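Local coordinates for protein peptidase M28 (Shewanella amazonensis SB2B, PDB 3IIB) that is a dizinc peptidase of family M28, probably acting as a metallodipeptidase or carboxypeptidase, at residues Q88-V92 against A199-D205; I169-S173 against A206-N210; R343-A348 against V435-P441. All coordinates share one frame; numbering follows the deposited sequence.

Followed from the N terminus, segment 88-92, on strand 88-94, is joined after 106 intervening residues by 199-205, which closes interaction 1. Interaction 2 opens inside that loop at 169-173 and closes just after it at 206-210, so the two cross. They share helix 203-213, and strands 168-172 and 198-201 are parallel neighbours in one sheet; I201 O lies 2.7 Å from S173 OG, and the centres of the two contacts are about 6 Å apart. Interaction 3 follows in series on the opposite side of the chain's centre, about 32 Å from interaction 1 between nearest atoms, where it fastens the C-terminal tail to the start of helix 346-355.

Interaction 1: residues Q88-V92 against A199-D205; sequences QPLVV and AAISNPD
An antiparallel strand pairing that runs straight into an N-capped helix joins V91 and V92 to A199-D205. V92 and I201 form a non-hydrogen-bonded pair with their CA atoms 4.3 Å apart, and their side chains share one face of the sheet. On that face CG2 of V92, set anti to its own backbone nitrogen (the CG1 torsion is 66°), presses on CB of A199 at 3.4 Å, tighter than usual van der Waals contact, and meets CG2 of I201 at 4.0 Å. S202 N donates to V91 O at 3.1 Å. Here the strand order continues outward: 88-94 also pairs with 62-84, whose A78 and A80 back V92, while 198-201 leads on to 168-172, all in one mixed sheet. One residue beyond the strand end, S202 takes the N-cap of helix 203-213, its OG accepting from D205 N at 3.2 Å. S202 OG in turn donates to D205 OD2, a short bond. From the other face of that carboxylate V91 N reaches D205 OD2 at 2.9 Å, 56° out of the plane, so two donors grip a single oxygen and tie the first turn of the helix to the break in strand 88-94. R180 NE adds a salt bridge to OD2, which probably offsets the charge of this buried acid. Beside the polar cluster, L90 slants across the aspartate side chain, bringing its CD2 to 3.7 Å from D205 CB.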
# COMPACT_ATOMS: atom_id res chain seq x y z
N GLN A 88 -2.06 -3.99 -19.74
CA GLN A 88 -2.24 -4.06 -18.31
C GLN A 88 -2.60 -2.70 -17.72
O GLN A 88 -2.13 -1.67 -18.21
CB GLN A 88 -0.92 -4.47 -17.67
CG GLN A 88 -0.48 -5.85 -17.95
CD GLN A 88 0.26 -6.48 -16.83
OE1 GLN A 88 -0.06 -6.26 -15.69
NE2 GLN A 88 1.21 -7.37 -17.16
N PRO A 89 -3.30 -2.70 -16.58
CA PRO A 89 -3.57 -1.47 -15.83
C PRO A 89 -2.33 -0.91 -15.15
O PRO A 89 -1.41 -1.66 -14.78
CB PRO A 89 -4.56 -1.92 -14.74
CG PRO A 89 -5.05 -3.26 -15.15
CD PRO A 89 -3.94 -3.86 -15.94
N LEU A 90 -2.28 0.41 -15.06
CA LEU A 90 -1.33 1.11 -14.22
C LEU A 90 -2.05 1.88 -13.10
O LEU A 90 -3.25 2.18 -13.20
CB LEU A 90 -0.52 2.07 -15.08
CG LEU A 90 0.29 1.49 -16.22
CD1 LEU A 90 0.71 2.61 -17.19
CD2 LEU A 90 1.52 0.66 -15.76
N VAL A 91 -1.31 2.17 -12.03
CA VAL A 91 -1.83 2.98 -10.93
C VAL A 91 -0.98 4.26 -11.02
O VAL A 91 0.25 4.23 -10.95
CB VAL A 91 -1.71 2.31 -9.54
CG1 VAL A 91 -1.85 3.35 -8.41
CG2 VAL A 91 -2.80 1.17 -9.37
N VAL A 92 -1.67 5.35 -11.27
CA VAL A 92 -1.04 6.60 -11.66
C VAL A 92 -1.68 7.71 -10.84
O VAL A 92 -2.83 7.61 -10.44
CB VAL A 92 -1.22 6.85 -13.19
CG1 VAL A 92 -2.69 7.07 -13.56
CG2 VAL A 92 -0.41 8.01 -13.67
N ALA A 199 2.57 12.73 -14.84
CA ALA A 199 2.03 11.82 -13.86
C ALA A 199 3.13 10.96 -13.28
O ALA A 199 4.18 10.78 -13.90
CB ALA A 199 0.98 10.94 -14.51
N ALA A 200 2.89 10.47 -12.07
CA ALA A 200 3.73 9.46 -11.42
C ALA A 200 2.98 8.13 -11.40
O ALA A 200 1.76 8.09 -11.20
CB ALA A 200 4.07 9.89 -10.00
N ILE A 201 3.73 7.04 -11.62
CA ILE A 201 3.18 5.70 -11.54
C ILE A 201 3.81 5.01 -10.34
O ILE A 201 4.84 5.46 -9.82
CB ILE A 201 3.36 4.88 -12.82
CG1 ILE A 201 4.85 4.56 -13.10
CG2 ILE A 201 2.69 5.58 -13.99
CD1 ILE A 201 5.12 3.83 -14.44
N SER A 202 3.11 3.99 -9.84
CA SER A 202 3.60 3.28 -8.67
C SER A 202 4.91 2.62 -9.00
O SER A 202 5.20 2.33 -10.15
CB SER A 202 2.61 2.22 -8.15
OG SER A 202 2.55 1.07 -8.98
N ASN A 203 5.69 2.37 -7.96
CA ASN A 203 6.92 1.62 -8.10
C ASN A 203 6.77 0.24 -8.78
O ASN A 203 7.51 -0.03 -9.71
CB ASN A 203 7.64 1.59 -6.75
CG ASN A 203 8.56 2.78 -6.58
OD1 ASN A 203 9.64 2.83 -7.18
ND2 ASN A 203 8.09 3.80 -5.87
N PRO A 204 5.76 -0.58 -8.39
CA PRO A 204 5.56 -1.86 -9.10
C PRO A 204 5.23 -1.65 -10.59
O PRO A 204 5.66 -2.41 -11.44
CB PRO A 204 4.40 -2.50 -8.34
CG PRO A 204 4.58 -1.95 -6.91
CD PRO A 204 4.94 -0.52 -7.16
N ASP A 205 4.50 -0.58 -10.91
CA ASP A 205 4.18 -0.32 -12.31
C ASP A 205 5.44 0.07 -13.14
O ASP A 205 5.58 -0.30 -14.30
CB ASP A 205 3.11 0.78 -12.40
CG ASP A 205 1.76 0.29 -11.99
OD1 ASP A 205 1.29 -0.71 -12.59
OD2 ASP A 205 1.16 0.91 -11.08

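Interaction 2: residues I169-S173 against A206-N210; sequences IIIRS and ADLIN
A buried helix-on-sheet contact, part salt bridge and part apolar, sets R172 at the end of strand 168-172 against A206 and D207 of helix 203-213. The axes of the two short segments make 107° and approach to 9.7 Å. A206 CB sits over the centre of the R172 guanidinium, 3.4 Å from CZ, while D207 approaches at the edge. Both NH2 (2.9 Å) and NH1 (3.1 Å) of R172 donate to D207 OD1, a two-nitrogen, end-on grip on a single oxygen from one face of the carboxylate, whose plane is turned 41° from the guanidinium. A bend at chi3 (-70°) swings the otherwise extended arginine across the alanine to that position. In the fold, this helix follows strand 198-201, the parallel neighbour of 168-172, and lies against the sheet; I170 and I209 meet tip to tip there, CD1 to CD1 at 3.7 Å, with F133 touching both. R172 also bonds D135 through NE and N203 through NH1. A leucine in place of R172 would probably leave D207 and D135 without this counter-charge and take the flat guanidinium off the A206 methyl. N210 crosses R172 at about a right angle, ND2 at the guanidinium edge without bonding to it; its OD1 takes R112 NE and its ND2 donates to D135 OD2.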
# COMPACT_ATOMS: atom_id res chain seq x y z
N ILE A 169 4.82 13.10 -19.76
CA ILE A 169 5.84 12.42 -18.97
C ILE A 169 5.16 11.56 -17.91
O ILE A 169 4.14 11.95 -17.32
CB ILE A 169 6.83 13.38 -18.36
CG1 ILE A 169 7.87 12.65 -17.51
CG2 ILE A 169 6.14 14.46 -17.47
CD1 ILE A 169 9.04 13.58 -17.12
N ILE A 170 5.69 10.34 -17.75
CA ILE A 170 5.43 9.57 -16.55
C ILE A 170 6.73 9.37 -15.82
O ILE A 170 7.77 9.18 -16.44
CB ILE A 170 4.78 8.18 -16.83
CG1 ILE A 170 5.51 7.43 -17.93
CG2 ILE A 170 3.24 8.34 -17.19
CD1 ILE A 170 5.21 5.86 -17.97
N ILE A 171 6.66 9.37 -14.49
CA ILE A 171 7.82 9.07 -13.68
C ILE A 171 7.56 7.89 -12.73
O ILE A 171 6.43 7.67 -12.27
CB ILE A 171 8.33 10.31 -12.86
CG1 ILE A 171 7.37 10.70 -11.71
CG2 ILE A 171 8.70 11.46 -13.81
CD1 ILE A 171 7.96 11.80 -10.79
N ARG A 172 8.61 7.14 -12.43
CA ARG A 172 8.58 6.30 -11.26
C ARG A 172 8.42 7.20 -10.04
O ARG A 172 9.21 8.12 -9.82
CB ARG A 172 9.86 5.49 -11.10
CG ARG A 172 9.92 4.63 -9.81
CD ARG A 172 11.28 3.93 -9.67
NE ARG A 172 11.47 2.88 -10.66
CZ ARG A 172 11.10 1.61 -10.50
NH1 ARG A 172 10.53 1.19 -9.34
NH2 ARG A 172 11.32 0.73 -11.47
N SER A 173 7.39 6.90 -9.25
CA SER A 173 7.10 7.64 -8.03
C SER A 173 8.35 7.85 -7.22
O SER A 173 9.19 6.92 -7.08
CB SER A 173 6.07 6.89 -7.19
OG SER A 173 4.75 7.08 -7.70
N ALA A 206 6.35 0.79 -12.53
CA ALA A 206 7.60 1.18 -13.18
C ALA A 206 8.46 -0.10 -13.37
O ALA A 206 9.06 -0.28 -14.44
CB ALA A 206 8.33 2.20 -12.33
N ASP A 207 8.43 -1.01 -12.37
CA ASP A 207 9.12 -2.29 -12.50
C ASP A 207 8.52 -3.07 -13.69
O ASP A 207 9.23 -3.72 -14.44
CB ASP A 207 8.96 -3.18 -11.27
CG ASP A 207 9.63 -2.64 -10.05
OD1 ASP A 207 10.51 -1.75 -10.19
OD2 ASP A 207 9.24 -3.07 -8.94
N LEU A 208 7.20 -3.03 -13.82
CA LEU A 208 6.51 -3.76 -14.89
C LEU A 208 6.92 -3.24 -16.27
O LEU A 208 7.18 -4.02 -17.20
CB LEU A 208 5.00 -3.67 -14.72
CG LEU A 208 4.12 -4.27 -15.82
CD1 LEU A 208 4.37 -5.78 -15.90
CD2 LEU A 208 2.63 -3.94 -15.47
N ILE A 209 6.98 -1.93 -16.40
CA ILE A 209 7.31 -1.31 -17.66
C ILE A 209 8.76 -1.75 -17.99
O ILE A 209 9.07 -2.12 -19.12
CB ILE A 209 7.19 0.20 -17.61
CG1 ILE A 209 5.73 0.61 -17.57
CG2 ILE A 209 7.86 0.82 -18.85
CD1 ILE A 209 5.47 2.16 -17.56
N ASN A 210 9.63 -1.72 -16.99
CA ASN A 210 11.03 -2.12 -17.18
C ASN A 210 11.12 -3.57 -17.69
O ASN A 210 11.90 -3.85 -18.61
CB ASN A 210 11.83 -2.01 -15.88
CG ASN A 210 12.31 -0.59 -15.57
OD1 ASN A 210 12.38 0.30 -16.44
ND2 ASN A 210 12.72 -0.39 -14.31

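Interaction 3: residues R343-A348 against V435-P441; sequences RVADTA and VELRPLP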
# COMPACT_ATOMS: atom_id res chain seq x y z
N ARG A 343 22.30 26.42 13.27
CA ARG A 343 22.81 27.52 12.45
C ARG A 343 22.82 28.73 13.35
O ARG A 343 21.84 29.48 13.41
CB ARG A 343 21.92 27.70 11.24
CG ARG A 343 22.48 28.63 10.22
CD ARG A 343 23.60 28.07 9.37
NE ARG A 343 23.84 29.04 8.29
CZ ARG A 343 24.81 29.97 8.28
NH1 ARG A 343 25.70 30.05 9.26
NH2 ARG A 343 24.89 30.84 7.26
N VAL A 344 23.90 28.82 14.14
CA VAL A 344 24.11 29.89 15.11
C VAL A 344 25.53 30.49 14.95
O VAL A 344 26.38 29.96 14.22
CB VAL A 344 23.91 29.38 16.55
CG1 VAL A 344 22.47 28.79 16.74
CG2 VAL A 344 25.01 28.31 16.91
N ALA A 345 25.80 31.57 15.69
CA ALA A 345 27.13 32.11 15.78
C ALA A 345 28.16 31.04 16.14
O ALA A 345 27.89 30.12 16.93
CB ALA A 345 27.17 33.27 16.82
N ASP A 346 29.36 31.18 15.59
CA ASP A 346 30.44 30.28 15.92
C ASP A 346 30.60 30.18 17.45
O ASP A 346 30.81 29.08 17.98
CB ASP A 346 31.75 30.72 15.27
CG ASP A 346 31.78 30.45 13.75
OD1 ASP A 346 31.04 29.55 13.29
OD2 ASP A 346 32.55 31.16 13.07
N THR A 347 30.50 31.32 18.15
CA THR A 347 30.72 31.36 19.60
C THR A 347 29.52 30.81 20.41
O THR A 347 29.63 30.61 21.61
CB THR A 347 31.02 32.77 20.11
OG1 THR A 347 29.93 33.65 19.77
CG2 THR A 347 32.35 33.30 19.54
N ALA A 348 28.38 30.61 19.75
CA ALA A 348 27.20 29.99 20.36
C ALA A 348 27.15 28.47 20.18
O ALA A 348 26.37 27.83 20.86
CB ALA A 348 25.95 30.58 19.74
N VAL A 435 22.44 32.58 25.71
CA VAL A 435 23.46 32.54 24.68
C VAL A 435 23.13 33.55 23.59
O VAL A 435 22.00 33.60 23.08
CB VAL A 435 23.62 31.11 24.08
CG1 VAL A 435 24.78 31.06 23.07
CG2 VAL A 435 23.80 30.06 25.24
N GLU A 436 24.15 34.28 23.16
CA GLU A 436 24.03 35.15 22.01
C GLU A 436 24.21 34.32 20.76
O GLU A 436 25.27 33.76 20.53
CB GLU A 436 25.05 36.31 22.08
CG GLU A 436 25.05 37.14 20.83
CD GLU A 436 23.68 37.74 20.56
OE1 GLU A 436 23.21 38.51 21.41
OE2 GLU A 436 23.10 37.42 19.50
N LEU A 437 23.17 34.25 19.93
CA LEU A 437 23.19 33.38 18.75
C LEU A 437 23.65 34.05 17.44
O LEU A 437 23.88 33.37 16.43
CB LEU A 437 21.82 32.72 18.55
CG LEU A 437 21.24 31.89 19.70
CD1 LEU A 437 19.93 31.24 19.18
CD2 LEU A 437 22.28 30.83 20.20
N ARG A 438 23.82 35.36 17.47
CA ARG A 438 24.14 36.13 16.29
C ARG A 438 25.55 36.76 16.48
O ARG A 438 26.05 36.90 17.62
CB ARG A 438 23.07 37.20 16.10
CG ARG A 438 21.70 36.66 15.80
CD ARG A 438 20.74 37.77 15.64
NE ARG A 438 19.39 37.27 15.40
CZ ARG A 438 18.57 37.72 14.45
NH1 ARG A 438 18.96 38.70 13.66
NH2 ARG A 438 17.39 37.17 14.28
N PRO A 439 26.20 37.14 15.38
CA PRO A 439 25.80 36.97 14.01
C PRO A 439 26.09 35.58 13.48
O PRO A 439 27.02 34.91 13.94
CB PRO A 439 26.68 37.98 13.29
CG PRO A 439 27.96 37.92 14.03
CD PRO A 439 27.53 37.76 15.48
N LEU A 440 25.31 35.14 12.49
CA LEU A 440 25.57 33.88 11.82
C LEU A 440 26.83 33.99 10.99
O LEU A 440 27.02 35.00 10.30
CB LEU A 440 24.42 33.52 10.88
CG LEU A 440 23.04 33.38 11.51
CD1 LEU A 440 21.97 32.81 10.50
CD2 LEU A 440 23.15 32.52 12.74
N PRO A 441 27.70 32.97 11.02
CA PRO A 441 28.87 32.97 10.14
C PRO A 441 28.45 32.76 8.67
O PRO A 441 27.36 32.23 8.40
CB PRO A 441 29.69 31.79 10.65
CG PRO A 441 28.67 30.86 11.23
CD PRO A 441 27.55 31.70 11.74
O HOH W 1 29.57 33.88 14.06
O HOH W 2 27.84 33.84 21.59
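R343 and P441 sit at one end of a contact in which the C-terminal tail, an irregular strap following helix 413-432, is laid over the turn from strand 337-343 into helix 346-355. R343 bends at chi2 (76°) and slides past the proline in the opposite sense, so that its NH1 (2.9 Å) and NH2 (3.1 Å) both donate to P441 O. That oxygen lies in the guanidinium plane, and NH2 meets it nearly head-on at a C=O...N angle of 170°. The P441 ring fills the hollow between R343, V344 and D346: its CD presses on V344 O at 3.2 Å, CG lies beside the D346 carboxylate, and NH1 of R343 passes close to both ring carbons. Next along the tail, CD2 of L440 is a bump set against the backbone of the turn, 3.4 Å from R343 O and near V344 CA. At the middle the direction of filling reverses, for the methyl of A345 enters a dent between the carbonyl oxygens of L437 and P439, where the tail makes its cis peptide bond. A backbone bond fixes this fit, A345 N donating to L437 O at 2.7 Å. The other end is largely apolar: CB of A348 drops into a cup formed by V435 CG1 at 3.6 Å, L437 CD2 and the carbonyl of E436, and L437 also wedges against V344 and V352. R438 starts away from this contact, and its NH2 bonds H324 O. Two waters bridge the seam; one joins D346 N to P439 O, and the second donates to E436 O at 2.8 Å while also bonding T347 OG1.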